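PDB 6XHK: ribulose-5-phosphate reductase 1 from Staphylococcus aureus, which catalyses the NADPH-dependent reduction of D-ribulose 5-phosphate to D-ribitol 5-phosphate, a step in the synthesis of poly(ribitol phosphate) wall teichoic acid. Local coordinates for residues 175-180 with 304-309. Sequence-based numbering, arbitrary orientation.
Sequences LGYITA and LALLKG. With NDP (NADPH dihydro-nicotinamide-adenine-dinucleotide phosphate), chain B.
Tyr177 reaches from helix 174-186 to the turn 305-308, where it meets Leu306 and Leu307. Its CB points at the turn, and CG stands anti to the backbone N (chi1 -172°). On the ring, CD1 touches Leu307 at CG (3.8 Å) and at CD1; the two side chains run alongside in opposite senses. Farther out, CZ lies near Leu306 CB, and at the tip OH is 3.5 Å from Leu306 CB. That hydroxyl is hydrogen-bonded to the carbonyl O of Lys303, which ties the ring to helix 299-305, while the ring of Phe205 meets the Tyr177 ring edge-to-face. One residue on, Ile178 CG1 touches Leu307 CD1 (3.7 Å) and Leu304 CD2 (3.9 Å); its CD1 lies near the same two methyls, and Leu145 and Val146 of helix 143-155 continue this apolar cluster. Helix 174-186 follows strand 166-170 of the parallel sheet, and Gly176 fits the last glycine of a GxGxxG pattern, as in Rossmann-type dinucleotide-binding domains. At its beginning Leu175 N donates to O1N of the NADPH diphosphate (3.2 Å, 153° at the hydrogen), and Leu175 CD1 approaches the ribose O4D of the nicotinamide half at 3.5 Å. Facing Tyr177 and Ile178, residues 305-308 form a type I turn, closed by Lys308 N on Ala305 O, that leads into strand 308-314.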
loop_
_atom_site.group_PDB
_atom_site.type_symbol
_atom_site.label_atom_id
_atom_site.label_comp_id
_atom_site.label_asym_id
_atom_site.label_seq_id
_atom_site.Cartn_x
_atom_site.Cartn_y
_atom_site.Cartn_z
ATOM N N LEU A 175 -5.979 -0.797 -2.797
ATOM C CA LEU A 175 -6.379 -0.753 -1.385
ATOM C C LEU A 175 -7.723 -1.427 -1.132
ATOM O O LEU A 175 -7.880 -2.154 -0.138
ATOM C CB LEU A 175 -6.424 0.671 -0.868
ATOM C CG LEU A 175 -5.235 1.059 -0.035
ATOM C CD1 LEU A 175 -5.297 2.541 0.282
ATOM C CD2 LEU A 175 -5.346 0.228 1.227
ATOM N N GLY A 176 -8.716 -1.159 -1.981
ATOM C CA GLY A 176 -9.942 -1.934 -1.907
ATOM C C GLY A 176 -9.690 -3.423 -1.765
ATOM O O GLY A 176 -10.168 -4.055 -0.814
ATOM N N TYR A 177 -8.913 -3.997 -2.706
ATOM C CA TYR A 177 -8.706 -5.446 -2.778
ATOM C C TYR A 177 -7.978 -5.972 -1.549
ATOM O O TYR A 177 -8.380 -6.986 -0.962
ATOM C CB TYR A 177 -7.964 -5.798 -4.076
ATOM C CG TYR A 177 -7.825 -7.286 -4.397
ATOM C CD1 TYR A 177 -6.608 -7.960 -4.188
ATOM C CD2 TYR A 177 -8.907 -8.025 -4.870
ATOM C CE1 TYR A 177 -6.471 -9.302 -4.473
ATOM C CE2 TYR A 177 -8.783 -9.382 -5.145
ATOM C CZ TYR A 177 -7.563 -10.015 -4.938
ATOM O OH TYR A 177 -7.447 -11.363 -5.210
ATOM N N ILE A 178 -6.906 -5.290 -1.136
ATOM C CA ILE A 178 -6.165 -5.740 0.040
ATOM C C ILE A 178 -7.058 -5.745 1.269
ATOM O O ILE A 178 -7.066 -6.708 2.049
ATOM C CB ILE A 178 -4.907 -4.876 0.239
ATOM C CG1 ILE A 178 -3.978 -5.044 -0.969
ATOM C CG2 ILE A 178 -4.225 -5.187 1.562
ATOM C CD1 ILE A 178 -2.643 -4.410 -0.813
ATOM N N THR A 179 -7.830 -4.670 1.456
ATOM C CA THR A 179 -8.704 -4.573 2.618
ATOM C C THR A 179 -9.764 -5.656 2.615
ATOM O O THR A 179 -10.038 -6.261 3.660
ATOM C CB THR A 179 -9.340 -3.193 2.645
ATOM O OG1 THR A 179 -8.360 -2.233 2.229
ATOM C CG2 THR A 179 -9.909 -2.878 4.020
ATOM N N ALA A 180 -10.397 -5.883 1.459
ATOM C CA ALA A 180 -11.331 -6.993 1.340
ATOM C C ALA A 180 -10.674 -8.295 1.788
ATOM O O ALA A 180 -11.245 -9.048 2.594
ATOM C CB ALA A 180 -11.839 -7.079 -0.099
ATOM N N LEU A 304 -3.218 -12.064 -2.781
ATOM C CA LEU A 304 -2.412 -10.890 -3.131
ATOM C C LEU A 304 -1.765 -11.015 -4.495
ATOM O O LEU A 304 -1.500 -10.002 -5.151
ATOM C CB LEU A 304 -1.322 -10.653 -2.089
ATOM C CG LEU A 304 -1.796 -9.862 -0.879
ATOM C CD1 LEU A 304 -0.800 -9.927 0.270
ATOM C CD2 LEU A 304 -2.000 -8.420 -1.326
ATOM N N ALA A 305 -1.487 -12.241 -4.926
ATOM C CA ALA A 305 -0.835 -12.442 -6.206
ATOM C C ALA A 305 -1.680 -11.918 -7.367
ATOM O O ALA A 305 -1.124 -11.458 -8.375
ATOM C CB ALA A 305 -0.524 -13.917 -6.367
ATOM N N LEU A 306 -3.018 -11.953 -7.241
ATOM C CA LEU A 306 -3.904 -11.403 -8.267
ATOM C C LEU A 306 -3.737 -9.907 -8.475
ATOM O O LEU A 306 -4.253 -9.395 -9.477
ATOM C CB LEU A 306 -5.368 -11.707 -7.950
ATOM C CG LEU A 306 -5.872 -13.053 -8.447
ATOM C CD1 LEU A 306 -5.655 -13.118 -9.953
ATOM C CD2 LEU A 306 -5.157 -14.211 -7.756
ATOM N N LEU A 307 -3.039 -9.208 -7.571
ATOM C CA LEU A 307 -2.742 -7.793 -7.750
ATOM C C LEU A 307 -1.492 -7.538 -8.566
ATOM O O LEU A 307 -1.362 -6.446 -9.135
ATOM C CB LEU A 307 -2.545 -7.088 -6.413
ATOM C CG LEU A 307 -3.685 -6.229 -5.895
ATOM C CD1 LEU A 307 -3.343 -5.812 -4.483
ATOM C CD2 LEU A 307 -3.972 -5.030 -6.788
ATOM N N LYS A 308 -0.551 -8.491 -8.589
ATOM C CA LYS A 308 0.674 -8.344 -9.369
ATOM C C LYS A 308 0.295 -8.103 -10.820
ATOM O O LYS A 308 -0.218 -9.005 -11.490
ATOM C CB LYS A 308 1.578 -9.579 -9.241
ATOM C CG LYS A 308 2.907 -9.517 -10.030
ATOM C CD LYS A 308 3.696 -10.812 -9.801
ATOM C CE LYS A 308 4.989 -10.907 -10.587
ATOM N NZ LYS A 308 5.536 -12.283 -10.447
ATOM N N GLY A 309 0.502 -6.878 -11.290
ATOM C CA GLY A 309 0.246 -6.546 -12.672
ATOM C C GLY A 309 1.391 -6.990 -13.552
ATOM O O GLY A 309 1.549 -8.187 -13.807
HETATM P PA NDP B . -6.501 3.142 -7.529
HETATM O O1A NDP B . -5.936 3.765 -8.774
HETATM O O2A NDP B . -6.369 1.625 -7.599
HETATM O O5B NDP B . -8.078 3.634 -7.354
HETATM C C5B NDP B . -9.013 2.846 -6.546
HETATM C C4B NDP B . -10.384 2.635 -7.293
HETATM O O4B NDP B . -11.322 3.434 -6.859
HETATM C C3B NDP B . -10.244 2.953 -8.810
HETATM O O3B NDP B . -10.520 1.857 -9.567
HETATM C C2B NDP B . -11.302 3.994 -9.149
HETATM O O2B NDP B . -11.865 3.549 -10.454
HETATM C C1B NDP B . -12.168 3.862 -8.175
HETATM N N9A NDP B . -13.040 5.020 -7.954
HETATM C C8A NDP B . -12.994 6.261 -8.521
HETATM N N7A NDP B . -14.017 7.010 -8.019
HETATM C C5A NDP B . -14.677 6.245 -7.164
HETATM C C6A NDP B . -15.914 6.533 -6.305
HETATM N N6A NDP B . -16.520 7.845 -6.367
HETATM N N1A NDP B . -16.428 5.502 -5.467
HETATM C C2A NDP B . -15.808 4.196 -5.422
HETATM N N3A NDP B . -14.615 3.932 -6.253
HETATM C C4A NDP B . -14.079 5.014 -7.126
HETATM O O3 NDP B . -5.634 3.636 -6.165
HETATM P PN NDP B . -5.497 2.766 -4.714
HETATM O O1N NDP B . -6.604 1.714 -4.602
HETATM O O2N NDP B . -4.195 2.034 -4.694
HETATM O O5D NDP B . -5.533 3.874 -3.470
HETATM C C5D NDP B . -6.115 5.177 -3.693
HETATM C C4D NDP B . -5.789 6.199 -2.721
HETATM O O4D NDP B . -5.125 5.622 -1.401
HETATM C C3D NDP B . -4.769 7.233 -3.252
HETATM O O3D NDP B . -5.203 8.623 -2.921
HETATM C C2D NDP B . -3.598 6.911 -2.649
HETATM O O2D NDP B . -2.653 8.022 -2.537
HETATM C C1D NDP B . -4.043 6.345 -1.184
HETATM N N1N NDP B . -2.980 5.648 -0.429
HETATM C C2N NDP B . -2.934 5.889 1.016
HETATM C C3N NDP B . -1.781 5.406 1.913
HETATM C C7N NDP B . -1.838 5.749 3.458
HETATM O O7N NDP B . -0.825 5.762 4.116
HETATM N N7N NDP B . -3.134 6.045 4.073
HETATM C C4N NDP B . -0.769 4.384 1.340
HETATM C C5N NDP B . -0.746 4.352 -0.205
HETATM C C6N NDP B . -1.984 4.758 -1.033
HETATM P P2B NDP B . -11.616 4.553 -11.710
HETATM O O1X NDP B . -11.939 5.985 -11.339
HETATM O O2X NDP B . -10.145 4.475 -12.080
HETATM O O3X NDP B . -12.517 4.108 -12.850
#